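DNA alpha-glucosyltransferase (Enterobacteria phage T4, PDB 1XV5) is a phage T4 glucosyltransferase of the GT-B clan, built around two parallel seven-stranded sheets, and holds uridine-5'-diphosphate in a pocket. Local coordinates at residues 19-24 against 80-85; 109-114 against 137-142. All coordinates share one frame; numbering follows the deposited sequence.

In the fold
Both contacts are buried and belong to the N-terminal Rossmann-like sheet of this GT-B protein, where strands 78-83 and 109-114 run side by side. Interaction 1 lays helix 17-30 over strand 78-83, whereas interaction 2 joins two strands of the sheet itself, 109-114 and 137-140. The chemistry differs accordingly: the helix meets its strand through side chains alone, mostly polar ones, while the strand pair is laced by backbone hydrogen bonds and padded by valines and an aromatic stack. Tyr-113 links them, its ring packing against Gln-24 and its CB against Asn-82. Interaction 1 also borders the bound uridine-5'-diphosphate through Lys-19; the side chain of His-141 in interaction 2 is about 7 Å from the bound uridine-5'-diphosphate.

Interaction 1: 19-24 against 80-85; sequences KFSLEQ and IINSVP. With UDP (uridine-5'-diphosphate), chain C.
Two side-chain amides, those of Gln-24 and Asn-82, meet almost flat in a fully buried helix-to-strand contact, their planes only 20° apart. Gln-24 NE2 and Asn-82 ND2 are modelled 3.0 Å from each other, but oxygen and nitrogen are probably interchanged in both amides, so the polarity of the meeting cannot be read from the atom names. Asn-82 is the common partner on the strand. Ser-21 OG, which hydrogen-bonds Val-17 O one turn back in the helix, lies 3.0 Å from the atom modelled as Asn-82 ND2. Phe-20, with CG anti to its backbone N (chi1 175°), has the same amide at its ring edge: the atom modelled as Asn-82 ND2 is near the ring plane, 3.8 Å from Phe-20 CE2, and ring and amide planes stand nearly perpendicular, at 86°. The rings of Tyr-113, His-115 and Phe-392 also meet Phe-20. Beyond the amide pair, the extended Gln-24 chain reaches Ile-80 tip to tip, Gln-24 CD coming to 3.8 Å from Ile-80 CD1.

No backbone bond joins helix and strand; the axes of these two segments approach to 9.9 Å and run roughly antiparallel, as when a Rossmann-like helix returns across its parallel sheet. Lys-19 leaves the helix in another direction, into the uridine-5'-diphosphate pocket, where its methylenes pass the ribose, CG 3.6 Å from O3' of the ligand. Its NZ turns to Glu-23, forming a salt bridge of 2.8 Å with the anti lone pair of OE1, and Glu-23 OE2 takes a hydrogen bond from the backbone N of Asp-180. The helix thus presents two chemistries. Toward the sheet, neutral polar groups fit beside an aromatic edge and an isoleucine tip; on the ligand side, aliphatic carbons face the sugar while the lysine charge is probably offset by the glutamate one turn on.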
loop_
_atom_site.group_PDB
_atom_site.type_symbol
_atom_site.label_atom_id
_atom_site.label_comp_id
_atom_site.label_asym_id
_atom_site.label_seq_id
_atom_site.Cartn_x
_atom_site.Cartn_y
_atom_site.Cartn_z
ATOM N N LYS A 19 -6.225 -1.761 2.941
ATOM C CA LYS A 19 -6.664 -1.295 1.631
ATOM C C LYS A 19 -6.785 -2.474 0.664
ATOM O O LYS A 19 -7.790 -2.623 -0.030
ATOM C CB LYS A 19 -5.665 -0.274 1.084
ATOM C CG LYS A 19 -6.002 0.250 -0.302
ATOM C CD LYS A 19 -7.372 0.903 -0.339
ATOM C CE LYS A 19 -7.606 1.575 -1.684
ATOM N NZ LYS A 19 -8.982 2.102 -1.817
ATOM N N PHE A 20 -5.750 -3.306 0.621
ATOM C CA PHE A 20 -5.753 -4.471 -0.252
ATOM C C PHE A 20 -6.937 -5.372 0.084
ATOM O O PHE A 20 -7.671 -5.804 -0.799
ATOM C CB PHE A 20 -4.456 -5.265 -0.085
ATOM C CG PHE A 20 -4.432 -6.552 -0.859
ATOM C CD1 PHE A 20 -4.105 -6.565 -2.210
ATOM C CD2 PHE A 20 -4.750 -7.757 -0.235
ATOM C CE1 PHE A 20 -4.093 -7.753 -2.931
ATOM C CE2 PHE A 20 -4.742 -8.959 -0.949
ATOM C CZ PHE A 20 -4.413 -8.959 -2.295
ATOM N N SER A 21 -7.116 -5.650 1.372
ATOM C CA SER A 21 -8.206 -6.516 1.805
ATOM C C SER A 21 -9.576 -5.995 1.382
ATOM O O SER A 21 -10.449 -6.775 1.004
ATOM C CB SER A 21 -8.155 -6.698 3.325
ATOM O OG SER A 21 -6.969 -7.382 3.701
ATOM N N LEU A 22 -9.764 -4.680 1.438
ATOM C CA LEU A 22 -11.041 -4.089 1.056
ATOM C C LEU A 22 -11.239 -4.130 -0.456
ATOM O O LEU A 22 -12.340 -4.404 -0.939
ATOM C CB LEU A 22 -11.130 -2.650 1.571
ATOM C CG LEU A 22 -11.068 -2.509 3.099
ATOM C CD1 LEU A 22 -11.152 -1.042 3.495
ATOM C CD2 LEU A 22 -12.210 -3.293 3.733
ATOM N N GLU A 23 -10.173 -3.863 -1.205
ATOM C CA GLU A 23 -10.245 -3.894 -2.663
ATOM C C GLU A 23 -10.456 -5.335 -3.119
ATOM O O GLU A 23 -11.147 -5.591 -4.106
ATOM C CB GLU A 23 -8.953 -3.332 -3.270
ATOM C CG GLU A 23 -8.782 -1.841 -3.045
ATOM C CD GLU A 23 -9.718 -1.009 -3.905
ATOM O OE1 GLU A 23 -9.945 0.171 -3.567
ATOM O OE2 GLU A 23 -10.218 -1.524 -4.927
ATOM N N GLN A 24 -9.850 -6.269 -2.390
ATOM C CA GLN A 24 -9.973 -7.691 -2.687
ATOM C C GLN A 24 -11.428 -8.104 -2.487
ATOM O O GLN A 24 -12.010 -8.793 -3.323
ATOM C CB GLN A 24 -9.064 -8.493 -1.753
ATOM C CG GLN A 24 -8.923 -9.970 -2.086
ATOM C CD GLN A 24 -7.765 -10.603 -1.338
ATOM O OE1 GLN A 24 -6.972 -11.353 -1.910
ATOM N NE2 GLN A 24 -7.661 -10.300 -0.053
ATOM N N ILE A 80 -8.214 -16.440 2.684
ATOM C CA ILE A 80 -7.101 -15.581 2.322
ATOM C C ILE A 80 -6.553 -14.889 3.558
ATOM O O ILE A 80 -7.237 -14.089 4.189
ATOM C CB ILE A 80 -7.534 -14.524 1.289
ATOM C CG1 ILE A 80 -8.102 -15.225 0.051
ATOM C CG2 ILE A 80 -6.340 -13.651 0.906
ATOM C CD1 ILE A 80 -8.644 -14.282 -1.003
ATOM N N ILE A 81 -5.316 -15.217 3.907
ATOM C CA ILE A 81 -4.678 -14.630 5.072
ATOM C C ILE A 81 -3.711 -13.539 4.627
ATOM O O ILE A 81 -2.664 -13.820 4.038
ATOM C CB ILE A 81 -3.930 -15.704 5.875
ATOM C CG1 ILE A 81 -4.899 -16.837 6.228
ATOM C CG2 ILE A 81 -3.346 -15.094 7.142
ATOM C CD1 ILE A 81 -4.284 -17.949 7.062
ATOM N N ASN A 82 -4.076 -12.292 4.904
ATOM C CA ASN A 82 -3.255 -11.156 4.505
ATOM C C ASN A 82 -2.301 -10.629 5.568
ATOM O O ASN A 82 -1.453 -9.787 5.278
ATOM C CB ASN A 82 -4.148 -10.023 3.993
ATOM C CG ASN A 82 -4.767 -10.340 2.646
ATOM O OD1 ASN A 82 -4.099 -10.867 1.759
ATOM N ND2 ASN A 82 -6.040 -10.008 2.483
ATOM N N SER A 83 -2.431 -11.118 6.796
ATOM C CA SER A 83 -1.543 -10.697 7.870
ATOM C C SER A 83 -1.629 -11.673 9.036
ATOM O O SER A 83 -2.629 -12.375 9.194
ATOM C CB SER A 83 -1.893 -9.280 8.348
ATOM O OG SER A 83 -3.196 -9.219 8.898
ATOM N N VAL A 84 -0.574 -11.719 9.840
ATOM C CA VAL A 84 -0.525 -12.609 10.997
ATOM C C VAL A 84 -0.283 -11.782 12.261
ATOM O O VAL A 84 0.102 -10.617 12.180
ATOM C CB VAL A 84 0.596 -13.668 10.840
ATOM C CG1 VAL A 84 0.392 -14.450 9.543
ATOM C CG2 VAL A 84 1.967 -12.996 10.855
ATOM N N PRO A 85 -0.505 -12.373 13.446
ATOM C CA PRO A 85 -0.302 -11.657 14.711
ATOM C C PRO A 85 1.069 -10.995 14.857
ATOM O O PRO A 85 2.079 -11.529 14.400
ATOM C CB PRO A 85 -0.527 -12.747 15.759
ATOM C CG PRO A 85 -1.530 -13.643 15.096
ATOM C CD PRO A 85 -0.981 -13.746 13.694
HETATM N N1 UDP C . -3.700 5.679 4.143
HETATM C C2 UDP C . -4.784 6.304 4.727
HETATM N N3 UDP C . -4.477 7.125 5.783
HETATM C C4 UDP C . -3.219 7.385 6.294
HETATM C C5 UDP C . -2.150 6.708 5.625
HETATM C C6 UDP C . -2.422 5.896 4.599
HETATM O O2 UDP C . -5.928 6.148 4.333
HETATM O O4 UDP C . -3.100 8.151 7.250
HETATM C "C1'" UDP C . -3.965 4.769 3.024
HETATM C "C2'" UDP C . -3.284 5.151 1.714
HETATM O "O2'" UDP C . -4.010 6.156 1.038
HETATM C "C3'" UDP C . -3.281 3.800 1.011
HETATM C "C4'" UDP C . -2.926 2.857 2.159
HETATM O "O4'" UDP C . -3.435 3.504 3.357
HETATM O "O3'" UDP C . -4.595 3.512 0.534
HETATM C "C5'" UDP C . -1.444 2.582 2.328
HETATM O "O5'" UDP C . -1.018 1.631 1.360
HETATM P PA UDP C . 0.332 1.792 0.526
HETATM O O1A UDP C . 0.397 0.605 -0.352
HETATM O O2A UDP C . 0.361 3.148 -0.083
HETATM O O3A UDP C . 1.542 1.737 1.628
HETATM P PB UDP C . 1.693 0.928 3.045
HETATM O O1B UDP C . 3.125 0.553 3.170
HETATM O O2B UDP C . 1.067 1.750 4.105
HETATM O O3B UDP C . 0.838 -0.394 2.843
#

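Interaction 2: 109-114 against 137-142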
loop_
_atom_site.group_PDB
_atom_site.type_symbol
_atom_site.label_atom_id
_atom_site.label_comp_id
_atom_site.label_asym_id
_atom_site.label_seq_id
_atom_site.Cartn_x
_atom_site.Cartn_y
_atom_site.Cartn_z
ATOM N N ARG A 109 -8.940 -24.107 0.581
ATOM C CA ARG A 109 -7.714 -23.656 -0.063
ATOM C C ARG A 109 -7.230 -22.390 0.625
ATOM O O ARG A 109 -7.867 -21.341 0.537
ATOM C CB ARG A 109 -7.951 -23.391 -1.555
ATOM C CG ARG A 109 -6.691 -22.990 -2.309
ATOM C CD ARG A 109 -6.850 -23.141 -3.815
ATOM N NE ARG A 109 -7.070 -24.534 -4.198
ATOM C CZ ARG A 109 -7.113 -24.972 -5.453
ATOM N NH1 ARG A 109 -6.949 -24.127 -6.462
ATOM N NH2 ARG A 109 -7.326 -26.258 -5.700
ATOM N N VAL A 110 -6.102 -22.494 1.316
ATOM C CA VAL A 110 -5.545 -21.361 2.034
ATOM C C VAL A 110 -4.563 -20.575 1.177
ATOM O O VAL A 110 -3.568 -21.114 0.696
ATOM C CB VAL A 110 -4.834 -21.823 3.319
ATOM C CG1 VAL A 110 -4.175 -20.641 4.006
ATOM C CG2 VAL A 110 -5.839 -22.492 4.249
ATOM N N VAL A 111 -4.856 -19.294 0.996
ATOM C CA VAL A 111 -4.012 -18.421 0.200
ATOM C C VAL A 111 -3.318 -17.422 1.117
ATOM O O VAL A 111 -3.968 -16.723 1.894
ATOM C CB VAL A 111 -4.848 -17.652 -0.839
ATOM C CG1 VAL A 111 -3.939 -16.791 -1.701
ATOM C CG2 VAL A 111 -5.634 -18.635 -1.695
ATOM N N VAL A 112 -1.996 -17.359 1.031
ATOM C CA VAL A 112 -1.249 -16.436 1.867
ATOM C C VAL A 112 -0.545 -15.368 1.049
ATOM O O VAL A 112 0.222 -15.671 0.134
ATOM C CB VAL A 112 -0.199 -17.175 2.713
ATOM C CG1 VAL A 112 0.599 -16.173 3.532
ATOM C CG2 VAL A 112 -0.887 -18.182 3.626
ATOM N N TYR A 113 -0.826 -14.113 1.382
ATOM C CA TYR A 113 -0.214 -12.977 0.706
ATOM C C TYR A 113 0.771 -12.311 1.659
ATOM O O TYR A 113 0.408 -11.964 2.787
ATOM C CB TYR A 113 -1.269 -11.933 0.326
ATOM C CG TYR A 113 -2.075 -12.210 -0.925
ATOM C CD1 TYR A 113 -1.675 -11.698 -2.163
ATOM C CD2 TYR A 113 -3.270 -12.927 -0.863
ATOM C CE1 TYR A 113 -2.456 -11.886 -3.308
ATOM C CE2 TYR A 113 -4.056 -13.122 -1.998
ATOM C CZ TYR A 113 -3.646 -12.596 -3.215
ATOM O OH TYR A 113 -4.438 -12.755 -4.326
ATOM N N GLN A 114 2.013 -12.147 1.218
ATOM C CA GLN A 114 2.998 -11.461 2.038
ATOM C C GLN A 114 3.038 -10.049 1.476
ATOM O O GLN A 114 3.555 -9.820 0.383
ATOM C CB GLN A 114 4.381 -12.100 1.927
ATOM C CG GLN A 114 5.408 -11.336 2.741
ATOM C CD GLN A 114 4.916 -11.067 4.151
ATOM O OE1 GLN A 114 4.732 -11.993 4.946
ATOM N NE2 GLN A 114 4.684 -9.800 4.465
ATOM N N VAL A 137 -1.344 -21.675 -1.646
ATOM C CA VAL A 137 -0.911 -20.666 -2.605
ATOM C C VAL A 137 -0.242 -19.535 -1.827
ATOM O O VAL A 137 -0.790 -19.048 -0.837
ATOM C CB VAL A 137 -2.108 -20.072 -3.386
ATOM C CG1 VAL A 137 -1.608 -19.074 -4.427
ATOM C CG2 VAL A 137 -2.907 -21.187 -4.057
ATOM N N ILE A 138 0.936 -19.118 -2.281
ATOM C CA ILE A 138 1.678 -18.048 -1.620
ATOM C C ILE A 138 2.037 -16.941 -2.609
ATOM O O ILE A 138 2.484 -17.226 -3.720
ATOM C CB ILE A 138 2.986 -18.586 -1.012
ATOM C CG1 ILE A 138 2.677 -19.746 -0.063
ATOM C CG2 ILE A 138 3.720 -17.471 -0.277
ATOM C CD1 ILE A 138 3.914 -20.494 0.395
ATOM N N PHE A 139 1.842 -15.690 -2.194
ATOM C CA PHE A 139 2.151 -14.525 -3.031
ATOM C C PHE A 139 3.099 -13.557 -2.316
ATOM O O PHE A 139 3.040 -13.406 -1.092
ATOM C CB PHE A 139 0.892 -13.717 -3.363
ATOM C CG PHE A 139 -0.049 -14.376 -4.330
ATOM C CD1 PHE A 139 -1.194 -15.021 -3.873
ATOM C CD2 PHE A 139 0.158 -14.275 -5.702
ATOM C CE1 PHE A 139 -2.124 -15.548 -4.769
ATOM C CE2 PHE A 139 -0.766 -14.798 -6.605
ATOM C CZ PHE A 139 -1.911 -15.433 -6.138
ATOM N N SER A 140 3.953 -12.887 -3.090
ATOM C CA SER A 140 4.872 -11.887 -2.546
ATOM C C SER A 140 5.056 -10.788 -3.592
ATOM O O SER A 140 4.750 -10.986 -4.765
ATOM C CB SER A 140 6.231 -12.501 -2.205
ATOM O OG SER A 140 7.018 -12.698 -3.366
ATOM N N HIS A 141 5.562 -9.637 -3.164
ATOM C CA HIS A 141 5.771 -8.504 -4.067
ATOM C C HIS A 141 6.990 -8.642 -4.978
ATOM O O HIS A 141 7.094 -7.939 -5.984
ATOM C CB HIS A 141 5.924 -7.206 -3.269
ATOM C CG HIS A 141 4.638 -6.660 -2.728
ATOM N ND1 HIS A 141 3.620 -6.206 -3.538
ATOM C CD2 HIS A 141 4.224 -6.460 -1.455
ATOM C CE1 HIS A 141 2.636 -5.745 -2.787
ATOM N NE2 HIS A 141 2.978 -5.887 -1.518
ATOM N N SER A 142 7.914 -9.535 -4.637
ATOM C CA SER A 142 9.118 -9.680 -5.451
ATOM C C SER A 142 9.814 -11.030 -5.336
ATOM O O SER A 142 9.933 -11.593 -4.247
ATOM C CB SER A 142 10.108 -8.569 -5.089
ATOM O OG SER A 142 11.334 -8.717 -5.788
HETATM O O HOH W 1 6.071 -9.221 -0.112
#
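Tyr-113 lies over Phe-139 in an offset stack, the two rings inclined by 12° with centroids 4.5 Å apart. Phe-139 CD1 sits 3.4 Å from Tyr-113 CE1, above the tyrosine plane and displaced toward its rim. Both side chains have CG anti to the carbonyl carbon (chi1 -80° and -71°), which sends them the same way from paired positions of adjacent parallel strands. Val-111 CG1 then meets the phenylalanine edge in the ring plane, 3.8 Å from CE1, and Val-137 continues this face alongside Val-111.

The backbones form a parallel ladder. Val-112 is gripped twice: its N donates to Val-137 O and its O accepts from Phe-139 N, each at 2.8 Å. Gln-114 N to Phe-139 O extends the series, while the bond from Val-137 N to Val-110 O is longer, 3.3 Å. Past the ladder, one water donates to Gln-114 O and accepts from His-141 N, bridging the diverging chains.

The two strands are the beta parts of a beta-alpha-beta crossover; helix 128-134 of its connection packs against Val-112 and Ile-138. Strands 78-83 and 172-174 flank the pair in the sheet, and Gln-395 of helix 388-399 hydrogen-bonds Tyr-113 OH.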